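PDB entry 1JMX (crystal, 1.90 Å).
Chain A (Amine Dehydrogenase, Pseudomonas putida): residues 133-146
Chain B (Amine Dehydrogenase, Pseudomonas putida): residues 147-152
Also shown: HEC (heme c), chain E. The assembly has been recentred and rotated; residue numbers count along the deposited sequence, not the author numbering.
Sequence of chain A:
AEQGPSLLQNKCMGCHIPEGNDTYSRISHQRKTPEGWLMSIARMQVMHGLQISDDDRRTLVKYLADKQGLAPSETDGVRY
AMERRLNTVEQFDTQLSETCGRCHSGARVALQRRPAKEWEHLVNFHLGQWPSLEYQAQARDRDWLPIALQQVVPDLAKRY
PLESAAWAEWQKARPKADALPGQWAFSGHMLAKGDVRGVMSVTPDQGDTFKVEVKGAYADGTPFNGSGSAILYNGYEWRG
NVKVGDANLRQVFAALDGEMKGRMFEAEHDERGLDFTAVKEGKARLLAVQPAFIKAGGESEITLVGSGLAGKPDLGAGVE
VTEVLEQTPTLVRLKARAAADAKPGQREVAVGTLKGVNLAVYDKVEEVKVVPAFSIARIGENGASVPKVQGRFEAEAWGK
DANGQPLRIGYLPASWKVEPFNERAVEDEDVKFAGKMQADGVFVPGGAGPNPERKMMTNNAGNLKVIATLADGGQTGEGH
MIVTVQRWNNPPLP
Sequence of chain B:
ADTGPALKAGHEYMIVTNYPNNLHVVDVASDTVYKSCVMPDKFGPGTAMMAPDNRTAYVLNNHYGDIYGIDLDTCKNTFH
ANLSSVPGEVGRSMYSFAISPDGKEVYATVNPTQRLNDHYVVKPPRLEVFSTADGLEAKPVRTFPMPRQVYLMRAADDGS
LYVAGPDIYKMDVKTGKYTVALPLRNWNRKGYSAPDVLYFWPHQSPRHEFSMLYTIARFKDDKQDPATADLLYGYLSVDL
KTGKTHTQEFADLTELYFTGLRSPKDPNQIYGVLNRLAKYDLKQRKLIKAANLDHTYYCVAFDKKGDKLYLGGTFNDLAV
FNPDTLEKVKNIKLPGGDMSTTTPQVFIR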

# COMPACT_ATOMS: atom_id res chain seq x y z
N LEU A 133 8.17 -6.93 -8.64
CA LEU A 133 7.76 -5.62 -9.13
C LEU A 133 7.23 -5.64 -10.57
O LEU A 133 6.12 -5.17 -10.82
N GLU A 134 8.01 -6.21 -11.48
CA GLU A 134 7.64 -6.27 -12.90
C GLU A 134 6.54 -7.27 -13.28
O GLU A 134 6.19 -7.40 -14.46
N TYR A 135 6.00 -7.97 -12.30
CA TYR A 135 4.94 -8.94 -12.53
C TYR A 135 3.62 -8.43 -11.98
O TYR A 135 2.58 -9.04 -12.18
N GLN A 136 3.68 -7.31 -11.27
CA GLN A 136 2.51 -6.70 -10.65
C GLN A 136 1.68 -5.89 -11.64
O GLN A 136 2.12 -5.64 -12.76
N ALA A 137 0.48 -5.49 -11.22
CA ALA A 137 -0.41 -4.69 -12.07
C ALA A 137 0.29 -3.41 -12.49
O ALA A 137 1.00 -2.79 -11.68
N GLN A 138 0.10 -3.02 -13.75
CA GLN A 138 0.71 -1.83 -14.34
C GLN A 138 2.22 -1.99 -14.55
O GLN A 138 2.95 -1.01 -14.66
N ALA A 139 2.65 -3.24 -14.64
CA ALA A 139 4.04 -3.58 -14.85
C ALA A 139 4.13 -4.79 -15.78
O ALA A 139 4.90 -4.78 -16.72
N ARG A 140 3.29 -5.81 -15.54
CA ARG A 140 3.25 -7.04 -16.34
C ARG A 140 2.68 -6.82 -17.75
O ARG A 140 2.73 -7.70 -18.60
N ASP A 141 2.09 -5.65 -17.97
CA ASP A 141 1.49 -5.30 -19.25
C ASP A 141 2.43 -4.54 -20.17
O ASP A 141 2.05 -4.16 -21.27
N ARG A 142 3.66 -4.32 -19.71
CA ARG A 142 4.64 -3.57 -20.48
C ARG A 142 6.07 -4.03 -20.15
O ARG A 142 6.27 -4.83 -19.25
N ASP A 143 7.04 -3.58 -20.94
CA ASP A 143 8.44 -3.90 -20.68
C ASP A 143 8.84 -2.87 -19.62
O ASP A 143 9.36 -1.80 -19.94
N TRP A 144 8.55 -3.19 -18.37
CA TRP A 144 8.81 -2.29 -17.25
C TRP A 144 10.22 -1.71 -17.13
O TRP A 144 10.37 -0.50 -17.05
N LEU A 145 11.23 -2.57 -17.10
CA LEU A 145 12.61 -2.10 -16.95
C LEU A 145 13.08 -1.13 -18.05
O LEU A 145 13.54 -0.03 -17.74
N PRO A 146 12.94 -1.50 -19.34
CA PRO A 146 13.35 -0.61 -20.45
C PRO A 146 12.66 0.76 -20.42
O PRO A 146 13.29 1.80 -20.63
N PRO B 147 13.90 -14.20 -21.62
CA PRO B 147 13.30 -12.87 -21.66
C PRO B 147 12.79 -12.51 -20.25
O PRO B 147 12.73 -13.37 -19.37
N ARG B 148 12.50 -11.23 -20.03
CA ARG B 148 11.99 -10.77 -18.74
C ARG B 148 10.55 -11.17 -18.54
O ARG B 148 9.86 -11.52 -19.49
N GLN B 149 10.10 -11.05 -17.29
CA GLN B 149 8.73 -11.34 -16.88
C GLN B 149 8.25 -12.76 -17.12
O GLN B 149 7.07 -13.01 -17.40
N VAL B 150 9.17 -13.71 -16.98
CA VAL B 150 8.87 -15.12 -17.15
C VAL B 150 8.48 -15.70 -15.79
O VAL B 150 9.10 -15.38 -14.78
N TYR B 151 7.41 -16.48 -15.76
CA TYR B 151 6.95 -17.12 -14.53
C TYR B 151 6.76 -18.63 -14.75
O TYR B 151 7.74 -19.31 -15.04
N LEU B 152 5.54 -19.16 -14.66
CA LEU B 152 5.29 -20.59 -14.84
C LEU B 152 5.87 -21.27 -16.08
O LEU B 152 5.86 -20.72 -17.18

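A salt bridge joins A:Glu134 and B:Arg148. The CA-to-CB bond of A:Glu134 points toward chain B, with chi1 p and chi2 t. A:Glu134 OE2 lies 2.8 Å from B:Arg148 NH1, at the edge of the guanidinium. The same B:Arg148 NH1 gives a weak hydrogen bond to A:Glu134 OE1 at 3.3 Å. B:Arg148 starts sideways (chi1 m, chi2 and chi3 off the wells), but its end comes nearer to chain A. Water 1 extends this site: it donates to A:Glu134 OE2 at 2.8 Å and accepts from the backbone N of B:Gln149 at 3.0 Å.

B:Gln149 is the most heavily covered residue of the contact. Its CA-to-CB bond points sideways, and chi1 m with chi2 t carries the amide into chain A. There NE2 meets three backbone carbonyls. B:Gln149 NE2 donates to A:Arg142 O at 2.8 Å and to A:Glu134 O at 3.0 Å, both with good angles. A further bond from B:Gln149 NE2 to A:Ala139 O, at 2.9 Å, is weak. A:Ala139 and A:Arg142 are the ends of a type I turn, so one amide ties the turn to the 3-10 segment. Water 2 serves the other amide atom, donating to B:Gln149 OE1 at 2.7 Å and to A:Asp143 OD1 at 2.5 Å. It bridges two acceptors that could not bond directly.

A:Tyr135 also starts sideways, and chi1 m brings its ring end close to chain B. A:Tyr135 OH lies 2.6 Å from the carbonyl O of B:Val150, which sits near the ring plane at the edge. CE1 of A:Tyr135 is 3.3 Å from the backbone C of B:Gln149 and 4.1 Å from CB of B:Tyr151. The CA-to-CB bond of B:Tyr151 points toward chain A, with chi1 p; that of B:Val150 points away.

The CA-to-CB bond of A:Leu145 points toward chain B, with chi1 t and chi2 p. A:Leu145 CD2 lies over one face of the guanidinium, 3.5 Å from B:Arg148 NE. This arginine therefore has a carboxylate at its edge and a methyl over a face.

Two chain A arginines brace their own chain. A:Arg140 NE donates to A:Tyr135 O at 3.0 Å, and A:Arg142 NE forms a salt bridge with A:Asp141 OD1 at 2.9 Å. The ring end of A:Trp144 (chi1 t) leads away from chain B, and A:Trp144 CZ2 lies 4.0 Å from CBB of heme c. A:Gln136 OE1 approaches heme CBC at 3.6 Å, and A:Leu133 CG is 3.9 Å from the same heme CBC.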

# COMPACT_ATOMS: atom_id res chain seq x y z
CB LEU A 133 8.91 -4.62 -8.99
CG LEU A 133 8.67 -3.12 -9.17
CD1 LEU A 133 9.81 -2.35 -8.52
CD2 LEU A 133 8.55 -2.75 -10.63
CB GLU A 134 8.90 -6.51 -13.74
CG GLU A 134 9.55 -7.86 -13.49
CD GLU A 134 10.88 -8.02 -14.19
OE1 GLU A 134 11.05 -7.48 -15.30
OE2 GLU A 134 11.76 -8.69 -13.63
CB TYR A 135 5.26 -10.28 -11.86
CG TYR A 135 6.46 -10.99 -12.41
CD1 TYR A 135 6.32 -11.98 -13.38
CD2 TYR A 135 7.75 -10.68 -11.97
CE1 TYR A 135 7.42 -12.65 -13.90
CE2 TYR A 135 8.86 -11.34 -12.48
CZ TYR A 135 8.69 -12.32 -13.44
OH TYR A 135 9.78 -12.97 -13.95
CB GLN A 136 2.94 -5.82 -9.47
CG GLN A 136 3.61 -6.58 -8.33
CD GLN A 136 4.29 -5.68 -7.32
OE1 GLN A 136 4.17 -4.46 -7.38
NE2 GLN A 136 5.02 -6.28 -6.40
CB ALA A 137 -1.70 -4.37 -11.32
CB GLN A 138 0.41 -0.58 -13.51
CG GLN A 138 -1.04 -0.12 -13.59
CD GLN A 138 -1.34 1.01 -12.61
OE1 GLN A 138 -1.17 0.87 -11.40
NE2 GLN A 138 -1.80 2.14 -13.13
CB ALA A 139 4.72 -3.88 -13.53
CB ARG A 140 2.39 -8.11 -15.63
CG ARG A 140 0.88 -7.87 -15.77
CD ARG A 140 0.03 -9.03 -15.27
NE ARG A 140 0.06 -9.12 -13.82
CZ ARG A 140 -0.96 -8.87 -13.00
NH1 ARG A 140 -2.14 -8.51 -13.46
NH2 ARG A 140 -0.75 -8.88 -11.69
CB ASP A 141 0.22 -4.48 -19.03
CG ASP A 141 0.48 -3.16 -18.30
OD1 ASP A 141 1.52 -2.98 -17.63
OD2 ASP A 141 -0.40 -2.28 -18.40
CB ARG A 142 4.50 -2.09 -20.14
CG ARG A 142 4.91 -1.74 -18.71
CD ARG A 142 4.39 -0.39 -18.25
NE ARG A 142 2.96 -0.44 -17.96
CZ ARG A 142 2.25 0.58 -17.51
NH1 ARG A 142 2.83 1.76 -17.28
NH2 ARG A 142 0.96 0.43 -17.26
CB ASP A 143 9.28 -3.72 -21.94
CG ASP A 143 8.91 -4.69 -23.04
OD1 ASP A 143 8.47 -5.81 -22.73
OD2 ASP A 143 9.05 -4.32 -24.23
CB TRP A 144 8.39 -2.93 -15.93
CG TRP A 144 8.20 -1.92 -14.85
CD1 TRP A 144 7.07 -1.22 -14.58
CD2 TRP A 144 9.21 -1.42 -13.96
NE1 TRP A 144 7.30 -0.31 -13.58
CE2 TRP A 144 8.61 -0.41 -13.19
CE3 TRP A 144 10.56 -1.73 -13.75
CZ2 TRP A 144 9.31 0.30 -12.21
CZ3 TRP A 144 11.26 -1.02 -12.77
CH2 TRP A 144 10.63 -0.02 -12.02
CB LEU A 145 13.57 -3.28 -16.76
CG LEU A 145 15.01 -3.01 -16.34
CD1 LEU A 145 15.07 -2.13 -15.09
CD2 LEU A 145 15.71 -4.34 -16.11
CB PRO A 146 12.93 -1.41 -21.68
CG PRO A 146 13.15 -2.81 -21.24
CD PRO A 146 12.55 -2.82 -19.87
CB PRO B 147 12.16 -13.03 -22.67
CG PRO B 147 11.81 -14.49 -22.60
CD PRO B 147 13.15 -15.15 -22.46
CB ARG B 148 12.07 -9.25 -18.62
CG ARG B 148 13.45 -8.72 -18.53
CD ARG B 148 13.52 -7.59 -17.55
NE ARG B 148 14.84 -7.60 -16.97
CZ ARG B 148 15.13 -8.06 -15.77
NH1 ARG B 148 14.19 -8.54 -14.97
NH2 ARG B 148 16.39 -8.18 -15.42
CB GLN B 149 7.78 -10.30 -17.48
CG GLN B 149 8.10 -8.87 -17.04
CD GLN B 149 7.46 -7.80 -17.92
OE1 GLN B 149 7.49 -7.88 -19.15
NE2 GLN B 149 6.89 -6.78 -17.28
CB VAL B 150 10.08 -15.90 -17.75
CG1 VAL B 150 9.94 -17.40 -17.50
CG2 VAL B 150 10.20 -15.63 -19.25
CB TYR B 151 5.71 -16.41 -13.95
CG TYR B 151 4.54 -16.19 -14.90
CD1 TYR B 151 3.36 -16.92 -14.76
CD2 TYR B 151 4.61 -15.25 -15.93
CE1 TYR B 151 2.28 -16.74 -15.62
CE2 TYR B 151 3.53 -15.05 -16.80
CZ TYR B 151 2.37 -15.81 -16.63
OH TYR B 151 1.31 -15.67 -17.51
CB LEU B 152 3.79 -20.88 -14.77
CG LEU B 152 3.09 -20.51 -13.47
CD1 LEU B 152 1.65 -20.95 -13.55
CD2 LEU B 152 3.78 -21.17 -12.31
FE HEC E . 9.69 3.40 -4.65
CHA HEC E . 11.14 3.80 -1.66
CHB HEC E . 11.23 6.21 -5.72
CHC HEC E . 8.38 2.92 -7.73
CHD HEC E . 8.17 0.53 -3.54
NA HEC E . 10.89 4.72 -3.86
C1A HEC E . 11.39 4.75 -2.60
C2A HEC E . 12.24 5.89 -2.38
C3A HEC E . 12.25 6.57 -3.52
C4A HEC E . 11.42 5.84 -4.44
CMA HEC E . 13.01 7.86 -3.80
CAA HEC E . 12.98 6.20 -1.09
CBA HEC E . 14.45 6.03 -1.44
CGA HEC E . 15.45 6.25 -0.33
O1A HEC E . 15.08 6.54 0.79
O2A HEC E . 16.62 6.11 -0.60
NB HEC E . 9.78 4.35 -6.34
C1B HEC E . 10.47 5.52 -6.63
C2B HEC E . 10.36 5.94 -7.99
C3B HEC E . 9.57 5.00 -8.58
C4B HEC E . 9.19 4.03 -7.55
CMB HEC E . 11.02 7.18 -8.63
CAB HEC E . 9.22 5.03 -10.07
CBB HEC E . 9.97 4.02 -10.94
NC HEC E . 8.50 2.03 -5.45
C1C HEC E . 8.05 1.99 -6.75
C2C HEC E . 7.19 0.87 -6.98
C3C HEC E . 7.11 0.21 -5.82
C4C HEC E . 7.95 0.92 -4.86
CMC HEC E . 6.52 0.53 -8.31
CAC HEC E . 6.18 -0.96 -5.61
CBC HEC E . 6.64 -2.38 -5.90
ND HEC E . 9.66 2.37 -2.97
C1D HEC E . 8.99 1.21 -2.65
C2D HEC E . 9.27 0.79 -1.28
C3D HEC E . 10.13 1.75 -0.79
C4D HEC E . 10.33 2.69 -1.83
CMD HEC E . 8.72 -0.45 -0.57
CAD HEC E . 10.82 1.93 0.57
CBD HEC E . 10.50 0.94 1.64
CGD HEC E . 9.42 1.46 2.53
O1D HEC E . 8.62 2.31 2.06
O2D HEC E . 9.34 1.03 3.70
O HOH W 1 12.33 -10.81 -15.30
O HOH W 2 9.26 -7.67 -21.24